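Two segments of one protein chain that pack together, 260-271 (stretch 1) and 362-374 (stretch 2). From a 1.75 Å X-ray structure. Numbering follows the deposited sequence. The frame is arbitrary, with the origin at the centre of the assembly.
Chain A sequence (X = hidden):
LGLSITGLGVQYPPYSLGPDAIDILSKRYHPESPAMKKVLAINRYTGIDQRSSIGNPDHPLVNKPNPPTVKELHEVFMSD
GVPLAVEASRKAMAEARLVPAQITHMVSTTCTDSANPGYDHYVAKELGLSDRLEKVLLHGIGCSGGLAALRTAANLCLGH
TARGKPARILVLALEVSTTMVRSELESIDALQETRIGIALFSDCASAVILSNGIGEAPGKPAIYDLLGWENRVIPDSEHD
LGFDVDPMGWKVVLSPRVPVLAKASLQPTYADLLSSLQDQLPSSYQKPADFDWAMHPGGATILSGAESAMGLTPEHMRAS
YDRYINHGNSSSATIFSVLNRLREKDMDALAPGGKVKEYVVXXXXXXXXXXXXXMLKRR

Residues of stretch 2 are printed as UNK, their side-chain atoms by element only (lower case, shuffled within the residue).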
# COMPACT_ATOMS: atom_id res chain seq x y z
N VAL A 260 4.49 -26.57 5.96
CA VAL A 260 3.41 -27.54 5.85
C VAL A 260 2.17 -26.91 5.22
O VAL A 260 1.60 -27.48 4.29
CB VAL A 260 3.09 -28.23 7.21
CG1 VAL A 260 1.78 -28.99 7.14
CG2 VAL A 260 4.23 -29.17 7.61
N LEU A 261 1.79 -25.73 5.72
CA LEU A 261 0.62 -25.01 5.21
C LEU A 261 0.81 -24.60 3.74
O LEU A 261 -0.11 -24.75 2.93
CB LEU A 261 0.31 -23.78 6.07
CG LEU A 261 -0.09 -24.02 7.54
CD1 LEU A 261 -0.03 -22.71 8.33
CD2 LEU A 261 -1.46 -24.67 7.67
N ALA A 262 2.00 -24.12 3.42
CA ALA A 262 2.35 -23.73 2.06
C ALA A 262 2.28 -24.93 1.12
O ALA A 262 1.60 -24.88 0.09
CB ALA A 262 3.73 -23.11 2.02
N LYS A 263 2.95 -26.02 1.50
CA LYS A 263 2.96 -27.24 0.69
C LYS A 263 1.53 -27.69 0.38
O LYS A 263 1.22 -28.05 -0.76
CB LYS A 263 3.75 -28.36 1.37
CG LYS A 263 3.89 -29.62 0.52
CD LYS A 263 4.64 -30.71 1.25
CE LYS A 263 4.65 -32.00 0.44
NZ LYS A 263 5.48 -33.05 1.09
N ALA A 264 0.67 -27.66 1.40
CA ALA A 264 -0.73 -28.09 1.29
C ALA A 264 -1.57 -27.22 0.35
O ALA A 264 -2.57 -27.69 -0.20
CB ALA A 264 -1.37 -28.16 2.67
N SER A 265 -1.18 -25.97 0.17
CA SER A 265 -1.96 -25.03 -0.64
C SER A 265 -1.70 -25.15 -2.15
O SER A 265 -2.52 -24.67 -2.94
CB SER A 265 -1.71 -23.59 -0.19
OG SER A 265 -0.41 -23.16 -0.55
N LEU A 266 -0.60 -25.79 -2.53
CA LEU A 266 -0.15 -25.82 -3.93
C LEU A 266 -1.13 -26.52 -4.88
O LEU A 266 -1.58 -25.93 -5.86
CB LEU A 266 1.24 -26.44 -4.06
CG LEU A 266 2.47 -25.71 -3.48
CD1 LEU A 266 3.64 -26.64 -3.39
CD2 LEU A 266 2.84 -24.47 -4.31
N GLN A 267 -1.46 -27.78 -4.58
CA GLN A 267 -2.34 -28.58 -5.43
C GLN A 267 -3.70 -27.92 -5.69
O GLN A 267 -4.11 -27.79 -6.84
CB GLN A 267 -2.50 -30.01 -4.88
CG GLN A 267 -1.17 -30.76 -4.66
CD GLN A 267 -0.71 -30.82 -3.20
OE1 GLN A 267 -0.38 -31.91 -2.69
NE2 GLN A 267 -0.66 -29.66 -2.52
N PRO A 268 -4.41 -27.49 -4.62
CA PRO A 268 -5.73 -26.87 -4.80
C PRO A 268 -5.69 -25.54 -5.57
O PRO A 268 -6.58 -25.28 -6.38
CB PRO A 268 -6.20 -26.61 -3.36
CG PRO A 268 -5.38 -27.52 -2.52
CD PRO A 268 -4.06 -27.59 -3.19
N THR A 269 -4.66 -24.74 -5.32
CA THR A 269 -4.51 -23.45 -6.01
C THR A 269 -4.17 -23.67 -7.49
O THR A 269 -4.77 -23.04 -8.37
CB THR A 269 -3.48 -22.55 -5.31
OG1 THR A 269 -3.76 -22.51 -3.91
CG2 THR A 269 -3.55 -21.12 -5.87
N TYR A 270 -3.24 -24.58 -7.74
CA TYR A 270 -2.85 -24.96 -9.10
C TYR A 270 -4.05 -25.47 -9.90
O TYR A 270 -4.25 -25.08 -11.05
CB TYR A 270 -1.74 -26.01 -9.07
CG TYR A 270 -1.51 -26.72 -10.38
CD1 TYR A 270 -0.64 -26.19 -11.34
CD2 TYR A 270 -2.17 -27.91 -10.67
CE1 TYR A 270 -0.44 -26.83 -12.55
CE2 TYR A 270 -1.97 -28.56 -11.88
CZ TYR A 270 -1.11 -28.02 -12.81
OH TYR A 270 -0.92 -28.67 -14.00
N ALA A 271 -4.85 -26.35 -9.29
CA ALA A 271 -6.03 -26.94 -9.94
C ALA A 271 -7.03 -25.88 -10.39
O ALA A 271 -7.58 -25.95 -11.48
CB ALA A 271 -6.71 -27.96 -9.03
N UNK A 362 3.76 -19.20 -12.01
CA UNK A 362 4.41 -18.38 -10.99
C UNK A 362 3.71 -18.63 -9.66
O UNK A 362 2.50 -18.78 -9.63
N UNK A 363 4.48 -18.70 -8.58
CA UNK A 363 3.91 -18.97 -7.26
C UNK A 363 4.72 -18.28 -6.16
O UNK A 363 5.96 -18.27 -6.20
c UNK A 363 3.82 -20.47 -7.02
s UNK A 363 2.98 -20.93 -5.49
N UNK A 364 4.01 -17.71 -5.19
CA UNK A 364 4.62 -17.03 -4.05
C UNK A 364 3.67 -17.07 -2.86
O UNK A 364 2.45 -17.06 -3.03
c UNK A 364 4.96 -15.58 -4.40
N UNK A 365 4.24 -17.15 -1.65
CA UNK A 365 3.45 -17.06 -0.41
C UNK A 365 4.03 -15.95 0.44
O UNK A 365 5.24 -15.67 0.37
c UNK A 365 1.80 -21.28 -1.30
c UNK A 365 4.37 -20.30 -0.96
c UNK A 365 3.53 -18.36 0.41
c UNK A 365 3.30 -19.61 -0.39
c UNK A 365 2.87 -21.95 -1.88
c UNK A 365 2.01 -20.12 -0.56
c UNK A 365 4.16 -21.46 -1.71
N UNK A 366 3.18 -15.34 1.26
CA UNK A 366 3.61 -14.35 2.24
C UNK A 366 2.61 -14.22 3.39
O UNK A 366 1.63 -14.98 3.45
N UNK A 367 2.85 -13.27 4.31
CA UNK A 367 1.94 -13.02 5.43
C UNK A 367 0.46 -13.01 5.02
O UNK A 367 0.09 -12.39 4.01
c UNK A 367 3.85 -11.62 5.66
c UNK A 367 4.04 -12.40 4.37
c UNK A 367 2.38 -11.64 5.92
N UNK A 368 -0.35 -13.71 5.80
CA UNK A 368 -1.78 -13.87 5.52
C UNK A 368 -2.37 -15.10 6.20
O UNK A 368 -3.25 -14.97 7.06
N UNK A 369 -1.93 -16.30 5.82
CA UNK A 369 -0.96 -16.53 4.73
C UNK A 369 -1.62 -16.34 3.37
O UNK A 369 -2.63 -16.97 3.07
c UNK A 369 -0.34 -17.96 4.79
c UNK A 369 0.49 -18.15 6.07
c UNK A 369 0.52 -18.25 3.54
c UNK A 369 1.00 -19.60 6.28
N UNK A 370 -1.04 -15.46 2.56
CA UNK A 370 -1.52 -15.21 1.20
C UNK A 370 -0.78 -16.09 0.21
O UNK A 370 0.44 -16.18 0.26
o UNK A 370 -2.96 -13.15 2.42
c UNK A 370 -1.28 -13.75 0.81
c UNK A 370 -2.21 -12.78 1.51
n UNK A 370 -2.18 -11.52 1.08
N UNK A 371 -1.54 -16.71 -0.69
CA UNK A 371 -0.97 -17.49 -1.78
C UNK A 371 -1.27 -16.78 -3.10
O UNK A 371 -2.41 -16.37 -3.34
c UNK A 371 -1.44 -19.62 -0.49
c UNK A 371 -0.93 -19.72 -2.96
c UNK A 371 -1.58 -18.91 -1.84
N UNK A 372 -0.25 -16.64 -3.94
CA UNK A 372 -0.39 -16.03 -5.26
C UNK A 372 0.13 -17.00 -6.31
O UNK A 372 1.21 -17.56 -6.15
c UNK A 372 0.42 -14.73 -5.35
o UNK A 372 -1.83 -12.16 -3.94
o UNK A 372 -1.71 -12.96 -5.96
c UNK A 372 -1.27 -12.87 -4.80
c UNK A 372 -0.00 -13.63 -4.38
N UNK A 373 -0.66 -17.21 -7.36
CA UNK A 373 -0.18 -17.95 -8.54
C UNK A 373 -0.54 -17.19 -9.80
O UNK A 373 -1.55 -16.49 -9.84
c UNK A 373 -0.10 -20.42 -7.81
c UNK A 373 0.06 -22.97 -6.83
s UNK A 373 -0.53 -22.13 -8.29
c UNK A 373 -0.79 -19.36 -8.62
N UNK A 374 0.29 -17.34 -10.82
CA UNK A 374 -0.02 -16.80 -12.14
C UNK A 374 0.38 -17.80 -13.22
O UNK A 374 1.26 -18.64 -13.01
s UNK A 374 2.46 -15.51 -12.43
c UNK A 374 0.66 -15.45 -12.36

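Position 362 has backbone atoms alone, so it is Gly362. An ideal CB here would run into the sulfur of position 374, its partner in the hairpin, and nothing of the helix lies near. Position 363 carries one carbon and then a sulfur and touches Leu266, which makes it Cys363; its SG lies 3.7 Å from Leu266 CD2, a snug apolar contact. Position 364 has a single carbon, out of reach of the helix, and is Ala364.

Position 365 bears one carbon followed by a ring of six carbons with no heteroatom, and it touches Ala262, Ser265 and Leu266: Phe365. The ring is one of the two largest contributors on this stretch, the residue covered over 60 Å² by the helix, behind position 373 at 82 Å². Ala262 CB sits over one face, 4.0 Å from the centroid of the Phe365 ring and almost on the ring normal, a CH-pi contact, while Leu266 CD2 meets the edge at CZ of Phe365, 3.5 Å away. Ser265 OG comes within 3.0 Å of Phe365 CE1, yet this polar atom is already spent on its own helix, donating to Ala262 O at 2.7 Å.

Position 366 again lacks a side chain, Gly366, and an ideal CB would clash with the ring of the next residue. At 367 three carbons close onto the backbone N, giving Pro367. Position 368 is bare, Gly368, where an ideal CB would strike the side-chain oxygen of position 370. None of these three reaches the helix.

Position 369 follows a cis peptide bond and has four carbons, forked at the first with one arm two carbons long, touching Leu261: Ile369. Its CD1 meets Leu261 CD1 at 3.9 Å. Position 370 has two carbons, the second holding one oxygen and one nitrogen; this is Asn370, out of reach of the helix. Position 371, one carbon carrying two more, touches Ser265 and Thr269 and is Val371, with CG2 3.7 Å from Ser265 OG and CG1 4.1 Å from Thr269 OG1. Position 372 has three carbons ending in two oxygens, Glu372; it points away, and its oxygens are bonded elsewhere in the structure.

Position 373 is an unbranched run of two carbons, sulfur and carbon, touching Leu266, Thr269 and Tyr270: Met373. Extended, it places CE 3.5 Å from Leu266 O and 3.9 Å from Thr269 CB, with SD 4.1 Å from Tyr270 CB. Position 374, one carbon and a sulfur, is Cys374, out of reach.

The rule is alternation: 363 and 365 on one strand, 371 and 373 on the other, face the helix, joined by Ile369. No hydrogen bond crosses; Ser265 and Thr269 satisfy their hydroxyls on helix carbonyls, leaving shape and apolar packing to define the fit.

Stretch 2 (362-374) GCAFGPGINVEMC
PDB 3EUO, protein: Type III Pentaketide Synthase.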